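Local coordinates for protein diacylglycerol O-acyltransferase (Marinobacter hydrocarbonoclasticus, PDB 6CHJ) that makes wax esters and, probably, triacylglycerols by transferring the acyl chain of an acyl-CoA to a fatty alcohol or a diacylglycerol, at residues W115-I120 with F128-K133; R228-Q233 with Q281-E286; S238-A243 with S434-L439; P56-L61 with W70-H75. All coordinates share one frame; numbering follows the deposited sequence.

Interaction 1: residues W115-I120 with F128-K133; sequences WEVHLI and FALYTK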
# COMPACT_ATOMS: atom_id res chain seq x y z
N TRP B 115 -3.51 -8.42 8.98
CA TRP B 115 -4.09 -7.32 9.72
C TRP B 115 -3.05 -6.23 9.91
O TRP B 115 -1.86 -6.50 9.96
CB TRP B 115 -4.65 -7.77 11.06
CG TRP B 115 -3.62 -8.34 11.99
CD1 TRP B 115 -3.23 -9.65 12.08
CD2 TRP B 115 -2.86 -7.62 12.97
NE1 TRP B 115 -2.28 -9.78 13.06
CE2 TRP B 115 -2.03 -8.56 13.62
CE3 TRP B 115 -2.80 -6.28 13.36
CZ2 TRP B 115 -1.15 -8.19 14.64
CZ3 TRP B 115 -1.93 -5.92 14.38
CH2 TRP B 115 -1.12 -6.87 15.01
N GLU B 116 -3.52 -4.99 9.97
CA GLU B 116 -2.68 -3.86 10.35
C GLU B 116 -3.47 -2.98 11.30
O GLU B 116 -4.69 -2.82 11.14
CB GLU B 116 -2.24 -3.03 9.15
CG GLU B 116 -1.34 -3.76 8.18
CD GLU B 116 -1.31 -3.11 6.80
OE1 GLU B 116 -1.61 -1.89 6.68
OE2 GLU B 116 -1.01 -3.82 5.83
N VAL B 117 -2.78 -2.40 12.29
CA VAL B 117 -3.32 -1.32 13.10
C VAL B 117 -2.43 -0.09 12.90
O VAL B 117 -1.21 -0.18 13.06
CB VAL B 117 -3.41 -1.69 14.59
CG1 VAL B 117 -4.04 -0.56 15.37
CG2 VAL B 117 -4.16 -2.99 14.78
N HIS B 118 -3.05 1.04 12.58
CA HIS B 118 -2.35 2.29 12.32
C HIS B 118 -2.77 3.30 13.39
O HIS B 118 -3.91 3.78 13.38
CB HIS B 118 -2.66 2.79 10.92
CG HIS B 118 -2.10 1.94 9.81
ND1 HIS B 118 -1.20 2.43 8.89
CD2 HIS B 118 -2.31 0.64 9.49
CE1 HIS B 118 -0.88 1.46 8.04
NE2 HIS B 118 -1.54 0.37 8.38
N LEU B 119 -1.85 3.62 14.30
CA LEU B 119 -2.06 4.68 15.27
C LEU B 119 -1.58 5.99 14.66
O LEU B 119 -0.39 6.16 14.36
CB LEU B 119 -1.33 4.36 16.57
CG LEU B 119 -1.24 5.43 17.67
CD1 LEU B 119 -2.64 5.78 18.14
CD2 LEU B 119 -0.36 4.95 18.85
N ILE B 120 -2.50 6.94 14.49
CA ILE B 120 -2.25 8.21 13.82
C ILE B 120 -2.21 9.32 14.86
O ILE B 120 -3.18 9.51 15.62
CB ILE B 120 -3.32 8.51 12.75
CG1 ILE B 120 -3.51 7.31 11.79
CG2 ILE B 120 -2.98 9.80 12.01
CD1 ILE B 120 -4.92 7.20 11.21
N PHE B 128 -6.52 11.51 18.75
CA PHE B 128 -5.75 10.59 17.94
C PHE B 128 -6.72 9.60 17.27
O PHE B 128 -7.92 9.60 17.54
CB PHE B 128 -4.69 9.87 18.78
CG PHE B 128 -5.25 8.94 19.81
CD1 PHE B 128 -5.24 7.57 19.59
CD2 PHE B 128 -5.73 9.42 21.02
CE1 PHE B 128 -5.74 6.69 20.52
CE2 PHE B 128 -6.23 8.55 21.97
CZ PHE B 128 -6.23 7.18 21.72
N ALA B 129 -6.17 8.76 16.37
CA ALA B 129 -7.00 7.86 15.57
C ALA B 129 -6.39 6.47 15.50
O ALA B 129 -5.17 6.29 15.55
CB ALA B 129 -7.21 8.39 14.14
N LEU B 130 -7.26 5.47 15.38
CA LEU B 130 -6.84 4.12 15.03
C LEU B 130 -7.46 3.78 13.69
O LEU B 130 -8.69 3.82 13.54
CB LEU B 130 -7.27 3.09 16.08
CG LEU B 130 -6.44 2.82 17.32
CD1 LEU B 130 -6.83 1.46 17.87
CD2 LEU B 130 -4.91 2.92 17.07
N TYR B 131 -6.61 3.44 12.71
CA TYR B 131 -7.07 2.84 11.47
C TYR B 131 -6.64 1.39 11.45
O TYR B 131 -5.44 1.10 11.38
CB TYR B 131 -6.55 3.57 10.23
CG TYR B 131 -6.82 2.75 8.98
CD1 TYR B 131 -8.12 2.64 8.45
CD2 TYR B 131 -5.80 2.04 8.37
CE1 TYR B 131 -8.38 1.87 7.33
CE2 TYR B 131 -6.03 1.25 7.26
CZ TYR B 131 -7.32 1.17 6.73
OH TYR B 131 -7.49 0.39 5.63
N THR B 132 -7.62 0.49 11.44
CA THR B 132 -7.40 -0.95 11.47
C THR B 132 -7.82 -1.56 10.14
O THR B 132 -8.87 -1.22 9.61
CB THR B 132 -8.19 -1.59 12.61
OG1 THR B 132 -7.84 -0.94 13.84
CG2 THR B 132 -7.89 -3.07 12.74
N LYS B 133 -7.00 -2.48 9.62
CA LYS B 133 -7.22 -3.09 8.32
C LYS B 133 -7.12 -4.60 8.50
O LYS B 133 -6.08 -5.09 8.96
CB LYS B 133 -6.16 -2.60 7.31
CG LYS B 133 -6.26 -3.18 5.90
CD LYS B 133 -4.98 -3.04 5.09
CE LYS B 133 -4.43 -1.61 5.05
NZ LYS B 133 -3.99 -1.28 3.66
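The carboxylate of Glu116 grips the ring of His118: NE2 of His118 gives a hydrogen bond of 2.8 Å to OE1 of Glu116, received on the anti lone pair and lying close to the imidazole plane. From the neighbouring strand, Tyr131 turns its edge to the face of that imidazole. The two planes stand 65° apart, with CD2 of Tyr131 at 3.9 Å from CD2 of His118. Alongside Glu116 runs Lys133, which bends beyond CG so that its CE comes to 3.3 Å from OE1 of Glu116. The ion pair itself is long, and NZ of Lys133 is hydrogen-bonded instead to the carbonyls of Glu103 and His106.

These groups lie on one face, being every second residue of two antiparallel strands; Glu116–Lys133, His118–Tyr131 and Ile120–Ala129 are hydrogen-bonded pairs of the hairpin. The bond from Ile120 N to Ala129 O, 2.9 Å, is almost straight at 176°. Helix 93-105 covers this face. On the other face Leu119 CD1 meets Phe128 CD1 at 3.5 Å, and both residues pack on helix 39-49.

Just past Lys133 the chain enters the HHxxxDG signature of the acyltransferase family. Since ND1 of His118 is bonded to Glu85, the imidazole lies between two carboxylates, which would tend to favour its cationic form, an effect the nearby Lys133 ammonium may partly oppose.

Interaction 2: residues R228-Q233 with Q281-E286; sequences RCMLNQ and QDALPE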
# COMPACT_ATOMS: atom_id res chain seq x y z
N ARG B 228 -27.94 1.33 -16.10
CA ARG B 228 -26.56 1.68 -16.32
C ARG B 228 -26.27 2.99 -15.60
O ARG B 228 -27.07 3.92 -15.61
CB ARG B 228 -26.28 1.79 -17.82
CG ARG B 228 -26.00 0.42 -18.48
CD ARG B 228 -25.45 0.54 -19.90
NE ARG B 228 -24.32 -0.37 -20.14
CZ ARG B 228 -24.27 -1.29 -21.11
NH1 ARG B 228 -25.29 -1.43 -21.94
NH2 ARG B 228 -23.19 -2.06 -21.24
N CYS B 229 -25.13 3.03 -14.91
CA CYS B 229 -24.81 4.12 -14.00
C CYS B 229 -23.30 4.26 -13.88
O CYS B 229 -22.56 3.29 -14.00
CB CYS B 229 -25.41 3.88 -12.61
SG CYS B 229 -25.14 5.23 -11.47
N MET B 230 -22.87 5.50 -13.63
CA MET B 230 -21.45 5.78 -13.48
C MET B 230 -20.83 5.04 -12.29
O MET B 230 -19.64 4.74 -12.31
CB MET B 230 -21.24 7.30 -13.38
CG MET B 230 -21.10 7.82 -11.98
SD MET B 230 -20.90 9.63 -11.85
CE MET B 230 -19.15 9.89 -12.12
N LEU B 231 -21.62 4.71 -11.25
CA LEU B 231 -21.11 3.86 -10.18
C LEU B 231 -20.74 2.46 -10.65
O LEU B 231 -20.08 1.72 -9.91
CB LEU B 231 -22.14 3.74 -9.04
CG LEU B 231 -22.80 5.01 -8.49
CD1 LEU B 231 -23.75 4.68 -7.36
CD2 LEU B 231 -21.78 6.01 -8.01
N ASN B 232 -21.14 2.05 -11.85
CA ASN B 232 -21.10 0.62 -12.14
C ASN B 232 -20.21 0.33 -13.34
O ASN B 232 -20.66 -0.18 -14.37
CB ASN B 232 -22.55 0.12 -12.31
CG ASN B 232 -23.41 0.43 -11.09
OD1 ASN B 232 -24.31 1.28 -11.15
ND2 ASN B 232 -23.13 -0.23 -9.98
N GLN B 233 -18.93 0.60 -13.18
CA GLN B 233 -17.95 0.42 -14.24
C GLN B 233 -16.67 -0.11 -13.62
O GLN B 233 -16.54 -0.20 -12.40
CB GLN B 233 -17.72 1.75 -14.99
CG GLN B 233 -17.86 2.97 -14.09
CD GLN B 233 -17.72 4.30 -14.83
OE1 GLN B 233 -17.00 4.40 -15.83
NE2 GLN B 233 -18.40 5.34 -14.34
N GLN B 281 -22.81 15.47 -11.45
CA GLN B 281 -21.96 14.93 -12.51
C GLN B 281 -22.65 14.88 -13.86
O GLN B 281 -22.06 14.38 -14.83
CB GLN B 281 -21.47 13.52 -12.16
CG GLN B 281 -20.42 13.49 -11.07
CD GLN B 281 -19.03 13.75 -11.62
OE1 GLN B 281 -18.53 13.02 -12.47
NE2 GLN B 281 -18.40 14.82 -11.13
N ASP B 282 -23.90 15.37 -13.96
CA ASP B 282 -24.70 15.21 -15.17
C ASP B 282 -24.83 13.75 -15.58
O ASP B 282 -24.88 13.43 -16.76
CB ASP B 282 -24.14 16.05 -16.32
CG ASP B 282 -24.54 17.51 -16.22
OD1 ASP B 282 -25.76 17.79 -16.22
OD2 ASP B 282 -23.63 18.37 -16.12
N ALA B 283 -24.87 12.87 -14.59
CA ALA B 283 -24.84 11.43 -14.81
C ALA B 283 -25.92 10.73 -14.01
O ALA B 283 -25.76 9.56 -13.64
CB ALA B 283 -23.46 10.86 -14.47
N LEU B 284 -27.01 11.43 -13.72
CA LEU B 284 -28.13 10.84 -13.01
C LEU B 284 -28.99 10.05 -13.99
O LEU B 284 -29.46 10.63 -14.98
CB LEU B 284 -28.96 11.91 -12.32
CG LEU B 284 -30.31 11.43 -11.77
CD1 LEU B 284 -30.10 10.60 -10.52
CD2 LEU B 284 -31.28 12.59 -11.48
N PRO B 285 -29.19 8.75 -13.78
CA PRO B 285 -30.00 7.96 -14.73
C PRO B 285 -31.47 8.35 -14.68
O PRO B 285 -31.95 8.92 -13.70
CB PRO B 285 -29.81 6.51 -14.24
CG PRO B 285 -28.69 6.57 -13.19
CD PRO B 285 -28.74 7.96 -12.63
N GLU B 286 -32.18 8.02 -15.76
CA GLU B 286 -33.62 8.26 -15.80
C GLU B 286 -34.37 7.30 -14.88
O GLU B 286 -35.20 7.73 -14.08
CB GLU B 286 -34.12 8.13 -17.24
CG GLU B 286 -35.63 7.93 -17.35
CD GLU B 286 -36.19 8.43 -18.68
OE1 GLU B 286 -36.47 9.65 -18.80
OE2 GLU B 286 -36.35 7.59 -19.60
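Met230 lays its thioether across the side chain of Gln281 at about a right angle, SD lying 3.9 Å from CB of Gln281 and equally far from CB of Ala283. Two loops meet here: a type I turn running from Cys229 to Asn232, and the end of helix 262-280, which closes in a Schellman motif with Asp282 at positive phi. The turn is held by Asn232 N bonding to Cys229 O. No hydrogen bond joins the loops, so the contact rests on van der Waals packing at the surface.

Met230 is extended through chi2 and bends only at its last torsion, which swings CE to 3.2 Å from OE1 of Gln281. Gln281 for its part folds at chi2 (-83°), bringing CG and the amide round the thioether. An alanine here would remove CG and the amide, and would probably leave the Met230 methyl less well packed, although the CB contact to the sulfur could remain.

Where they touch, the two segments run in nearly opposite directions. Pro285 sets CG at 3.9 Å from the carbonyl O of Arg228, and 4.2 Å from SG of Cys229. That sulfur, anti to its own backbone N, also accepts the N-H of Leu231 at 3.6 Å. Behind Met230 the turn is braced by Gln233, whose NE2 reaches a lone pair of Met230 O, in the carbonyl plane, at a very short 2.5 Å.

Interaction 3: residues S238-A243 with S434-L439; sequences SRRFAA and SLQRML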
# COMPACT_ATOMS: atom_id res chain seq x y z
N SER B 238 -7.26 2.82 -6.40
CA SER B 238 -7.12 3.96 -5.50
C SER B 238 -8.47 4.30 -4.90
O SER B 238 -9.51 4.21 -5.57
CB SER B 238 -6.52 5.18 -6.22
OG SER B 238 -7.37 5.63 -7.26
N ARG B 239 -8.46 4.66 -3.62
CA ARG B 239 -9.67 4.81 -2.84
C ARG B 239 -9.81 6.25 -2.39
O ARG B 239 -8.83 6.97 -2.22
CB ARG B 239 -9.66 3.88 -1.62
CG ARG B 239 -9.70 2.40 -1.99
CD ARG B 239 -11.02 2.06 -2.70
NE ARG B 239 -11.05 0.70 -3.22
CZ ARG B 239 -10.76 0.39 -4.47
NH1 ARG B 239 -10.40 1.34 -5.32
NH2 ARG B 239 -10.80 -0.88 -4.87
N ARG B 240 -11.05 6.68 -2.25
CA ARG B 240 -11.41 7.90 -1.56
C ARG B 240 -12.37 7.52 -0.45
O ARG B 240 -13.40 6.87 -0.72
CB ARG B 240 -12.04 8.94 -2.50
CG ARG B 240 -11.43 10.32 -2.33
CD ARG B 240 -12.30 11.42 -2.92
NE ARG B 240 -11.68 12.74 -2.79
CZ ARG B 240 -11.54 13.40 -1.64
NH1 ARG B 240 -11.99 12.86 -0.51
NH2 ARG B 240 -10.96 14.59 -1.62
N PHE B 241 -12.02 7.88 0.78
CA PHE B 241 -12.81 7.58 1.96
C PHE B 241 -13.43 8.86 2.52
O PHE B 241 -12.76 9.89 2.64
CB PHE B 241 -11.97 6.91 3.04
CG PHE B 241 -12.74 6.53 4.26
CD1 PHE B 241 -13.88 5.75 4.16
CD2 PHE B 241 -12.33 6.95 5.51
CE1 PHE B 241 -14.60 5.38 5.29
CE2 PHE B 241 -13.05 6.59 6.65
CZ PHE B 241 -14.17 5.81 6.53
N ALA B 242 -14.71 8.78 2.86
CA ALA B 242 -15.46 9.91 3.40
C ALA B 242 -16.34 9.38 4.51
O ALA B 242 -17.15 8.47 4.28
CB ALA B 242 -16.30 10.61 2.32
N ALA B 243 -16.17 9.92 5.70
CA ALA B 243 -16.91 9.49 6.87
C ALA B 243 -17.41 10.72 7.61
O ALA B 243 -16.83 11.81 7.49
CB ALA B 243 -16.06 8.60 7.80
N SER B 434 -14.50 13.66 -6.36
CA SER B 434 -15.02 14.59 -5.35
C SER B 434 -16.00 13.89 -4.41
O SER B 434 -16.97 14.49 -3.94
CB SER B 434 -15.66 15.82 -6.00
OG SER B 434 -14.70 16.49 -6.80
N LEU B 435 -15.71 12.64 -4.09
CA LEU B 435 -16.64 11.81 -3.33
C LEU B 435 -16.92 12.38 -1.95
O LEU B 435 -17.97 12.09 -1.37
CB LEU B 435 -16.06 10.39 -3.23
CG LEU B 435 -16.75 9.25 -2.49
CD1 LEU B 435 -16.31 7.91 -3.07
CD2 LEU B 435 -16.38 9.28 -1.04
N GLN B 436 -15.99 13.18 -1.40
CA GLN B 436 -16.21 13.77 -0.08
C GLN B 436 -17.42 14.69 -0.08
O GLN B 436 -18.05 14.91 0.96
CB GLN B 436 -14.95 14.53 0.39
CG GLN B 436 -14.26 13.88 1.63
CD GLN B 436 -13.06 14.70 2.20
OE1 GLN B 436 -11.95 14.66 1.65
NE2 GLN B 436 -13.29 15.41 3.31
N ARG B 437 -17.79 15.23 -1.24
CA ARG B 437 -18.93 16.13 -1.28
C ARG B 437 -20.22 15.42 -0.92
O ARG B 437 -21.20 16.08 -0.53
CB ARG B 437 -19.03 16.78 -2.65
CG ARG B 437 -18.62 18.22 -2.65
CD ARG B 437 -18.50 18.76 -4.05
NE ARG B 437 -17.10 19.05 -4.35
CZ ARG B 437 -16.63 19.30 -5.57
NH1 ARG B 437 -17.46 19.29 -6.62
NH2 ARG B 437 -15.34 19.55 -5.74
N MET B 438 -20.25 14.08 -1.01
CA MET B 438 -21.44 13.34 -0.63
C MET B 438 -21.77 13.48 0.85
O MET B 438 -22.92 13.22 1.24
CB MET B 438 -21.29 11.86 -0.99
CG MET B 438 -21.68 11.59 -2.44
SD MET B 438 -22.02 9.86 -2.71
CE MET B 438 -23.58 9.74 -1.86
N LEU B 439 -20.80 13.86 1.69
CA LEU B 439 -21.08 14.18 3.08
C LEU B 439 -22.01 15.39 3.19
O LEU B 439 -22.96 15.39 3.98
CB LEU B 439 -19.78 14.44 3.84
CG LEU B 439 -18.81 13.27 3.94
CD1 LEU B 439 -17.64 13.62 4.87
CD2 LEU B 439 -19.57 12.03 4.42
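The guanidinium of Arg240 and the side-chain amide of Gln436 carry the polar half of this contact. NH1 of Arg240 donates to OE1 of Gln436 at 2.8 Å, a bond of 163° that meets an oxygen lone pair in the amide plane and stays near the plane of the guanidinium. NH2 of Arg240 adds a second, weak bond to the same oxygen at 3.4 Å, so one acceptor takes two donors of one group. The flat groups are turned 49° from each other, and the backbone N of Gln436 lies over a guanidinium face. The extended chain of Arg240 slides along Leu435, with CD 3.9 Å from CB of Leu435. An alanine here would remove both donors to Gln436 OE1 and would probably loosen the packing over Leu435.

Backbone groups are served on both edges of the strand. Arg240 and Ala242 bond to Gly427 and Leu425 of strand 420-428, while the N-H groups of Arg239 and Phe241 are taken by the hydroxyls of Ser105 and Ser101. Across the contact, the turn beginning at Ser434 closes through Arg437 N to Ser434 O at 2.9 Å.

Ala242 CB nestles between Leu435 CD2, 3.6 Å away, and Leu439 CG, 4.0 Å away. Strand 239-247, an outer strand of its sheet within this chain, thus lies against the start of helix 437-453, while Phe241, pointing away, packs on helix 93-105 and strand 393-401.

Interaction 4: residues P56-L61 with W70-H75; sequences PFNQRL and WVEDEH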
# COMPACT_ATOMS: atom_id res chain seq x y z
N PRO B 56 -7.80 -14.35 15.91
CA PRO B 56 -7.27 -14.90 14.65
C PRO B 56 -6.04 -14.16 14.11
O PRO B 56 -5.57 -14.45 12.99
CB PRO B 56 -8.46 -14.76 13.70
CG PRO B 56 -9.18 -13.52 14.20
CD PRO B 56 -8.87 -13.36 15.67
N PHE B 57 -5.49 -13.23 14.90
CA PHE B 57 -4.44 -12.35 14.42
C PHE B 57 -3.07 -13.03 14.30
O PHE B 57 -2.12 -12.39 13.85
CB PHE B 57 -4.32 -11.14 15.33
CG PHE B 57 -5.58 -10.35 15.43
CD1 PHE B 57 -5.77 -9.24 14.62
CD2 PHE B 57 -6.57 -10.70 16.33
CE1 PHE B 57 -6.94 -8.51 14.70
CE2 PHE B 57 -7.73 -9.97 16.42
CZ PHE B 57 -7.91 -8.87 15.61
N ASN B 58 -2.94 -14.29 14.71
CA ASN B 58 -1.69 -15.02 14.56
C ASN B 58 -1.80 -16.10 13.51
O ASN B 58 -0.90 -16.94 13.40
CB ASN B 58 -1.23 -15.61 15.90
CG ASN B 58 -2.13 -16.74 16.40
OD1 ASN B 58 -3.31 -16.84 16.04
ND2 ASN B 58 -1.57 -17.60 17.23
N GLN B 59 -2.89 -16.11 12.76
CA GLN B 59 -3.11 -17.05 11.68
C GLN B 59 -2.49 -16.50 10.40
O GLN B 59 -2.52 -15.30 10.15
CB GLN B 59 -4.61 -17.28 11.49
CG GLN B 59 -5.31 -17.80 12.73
CD GLN B 59 -4.80 -19.18 13.12
OE1 GLN B 59 -4.72 -20.09 12.28
NE2 GLN B 59 -4.43 -19.34 14.39
N ARG B 60 -1.93 -17.38 9.59
CA ARG B 60 -1.40 -16.92 8.32
C ARG B 60 -1.73 -17.94 7.25
O ARG B 60 -1.95 -19.12 7.54
CB ARG B 60 0.10 -16.64 8.40
CG ARG B 60 1.00 -17.80 8.10
CD ARG B 60 2.44 -17.33 8.02
NE ARG B 60 3.28 -18.26 7.26
CZ ARG B 60 3.26 -18.38 5.93
NH1 ARG B 60 2.44 -17.63 5.19
NH2 ARG B 60 4.05 -19.27 5.35
N LEU B 61 -1.80 -17.47 6.01
CA LEU B 61 -2.22 -18.32 4.91
C LEU B 61 -1.09 -19.24 4.49
O LEU B 61 0.07 -18.83 4.37
CB LEU B 61 -2.69 -17.48 3.72
CG LEU B 61 -3.32 -18.26 2.56
CD1 LEU B 61 -4.54 -19.07 3.02
CD2 LEU B 61 -3.67 -17.36 1.37
N TRP B 70 -5.12 -22.08 7.12
CA TRP B 70 -4.48 -21.22 8.10
C TRP B 70 -3.44 -22.01 8.87
O TRP B 70 -3.54 -23.23 9.02
CB TRP B 70 -5.51 -20.65 9.07
CG TRP B 70 -6.57 -19.78 8.47
CD1 TRP B 70 -7.92 -19.91 8.65
CD2 TRP B 70 -6.39 -18.63 7.64
NE1 TRP B 70 -8.59 -18.92 7.97
CE2 TRP B 70 -7.67 -18.11 7.35
CE3 TRP B 70 -5.27 -17.98 7.11
CZ2 TRP B 70 -7.86 -16.99 6.54
CZ3 TRP B 70 -5.46 -16.87 6.31
CH2 TRP B 70 -6.75 -16.39 6.03
N VAL B 71 -2.43 -21.30 9.38
CA VAL B 71 -1.38 -21.89 10.20
C VAL B 71 -0.94 -20.88 11.25
O VAL B 71 -0.97 -19.67 11.03
CB VAL B 71 -0.15 -22.36 9.38
CG1 VAL B 71 -0.46 -23.63 8.61
CG2 VAL B 71 0.30 -21.27 8.44
N GLU B 72 -0.51 -21.41 12.39
CA GLU B 72 -0.08 -20.56 13.50
C GLU B 72 1.26 -19.91 13.16
O GLU B 72 2.26 -20.61 12.99
CB GLU B 72 0.01 -21.41 14.77
CG GLU B 72 -0.05 -20.62 16.06
CD GLU B 72 1.10 -20.95 16.99
OE1 GLU B 72 1.97 -21.75 16.59
OE2 GLU B 72 1.13 -20.42 18.12
N ASP B 73 1.28 -18.59 13.06
CA ASP B 73 2.48 -17.91 12.61
C ASP B 73 3.53 -17.93 13.71
O ASP B 73 3.37 -17.29 14.75
CB ASP B 73 2.16 -16.48 12.18
CG ASP B 73 3.28 -15.86 11.36
OD1 ASP B 73 3.93 -16.62 10.61
OD2 ASP B 73 3.51 -14.64 11.46
N GLU B 74 4.62 -18.66 13.47
CA GLU B 74 5.65 -18.80 14.48
C GLU B 74 6.39 -17.49 14.72
O GLU B 74 6.64 -17.11 15.87
CB GLU B 74 6.63 -19.91 14.07
CG GLU B 74 5.97 -21.28 13.86
CD GLU B 74 6.19 -22.23 15.03
OE1 GLU B 74 6.66 -23.37 14.79
OE2 GLU B 74 5.90 -21.83 16.18
N HIS B 75 6.72 -16.77 13.65
CA HIS B 75 7.55 -15.56 13.73
C HIS B 75 6.75 -14.37 13.20
O HIS B 75 6.88 -13.98 12.04
CB HIS B 75 8.90 -15.75 12.93
CG HIS B 75 9.41 -17.15 12.90
ND1 HIS B 75 8.87 -18.12 12.08
CD2 HIS B 75 10.41 -17.76 13.58
CE1 HIS B 75 9.52 -19.26 12.26
NE2 HIS B 75 10.45 -19.07 13.17
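Three backbone hydrogen bonds lace the two segments together. Arg60 and Val71 form the hydrogen-bonded antiparallel pair, each N-H meeting the other's carbonyl at 2.9 Å, and Gln59–Glu72 and Leu61–Trp70 flank it as non-hydrogen-bonded pairs. Just beyond the strands, Asp73 N reaches Asn58 O at 2.8 Å, approaching nearly along the C=O axis.

Charge plays a looser part. Arg60 leaves the backbone with CG in the crowded position between N and the carbonyl carbon (chi1 89°), then runs straight beside Val71 and crosses Asp73. The contact here is made by CD of Arg60, 3.1 Å from OD1 of Asp73, whereas the salt bridge from NE of Arg60 to that oxygen is long at 3.8 Å. Glu111 offers the same guanidinium a second, weak ion pair.

Apolar and aromatic packing divides between the faces. CG of Arg60 lies 3.6 Å from CG2 of Val71. On the opposite face, CZ3 of Trp70 stands 3.8 Å from CB of Leu61, and the edge of the indole runs along the Arg60–Leu61 peptide. Gln59 brings OE1 to 3.4 Å from CB of Trp70, its amide standing upright to the ring.

Together these contacts define a twisted two-stranded antiparallel hairpin, entered through a type I turn from Pro56 to Gln59 with a cis peptide before the proline, and set far from the centre of the chain.

In the fold
From the N terminus, interaction 4 comes first and closes the short hairpin loop between 56-61 and 70-75. Interaction 1 follows with a second hairpin, and the two touch: NE1 of Trp115 reaches the carbonyl O of Phe57 at 2.7 Å, tying the outlying two-stranded sheet to the mixed sheet of strands 115-121 and 127-135. Interactions 2 and 3 cross, since 228-233 and 238-243 both precede their partners, 281-286 and then 434-439. Interaction 2 closes a loop that holds strand 239-247 and helices 248-258 and 262-280, whereas interaction 3 spans 190 residues and joins that strand to the C-terminal helix 437-453. Interactions 1 and 2 lie on opposite sides of the chain's centre, 34 Å apart between centres.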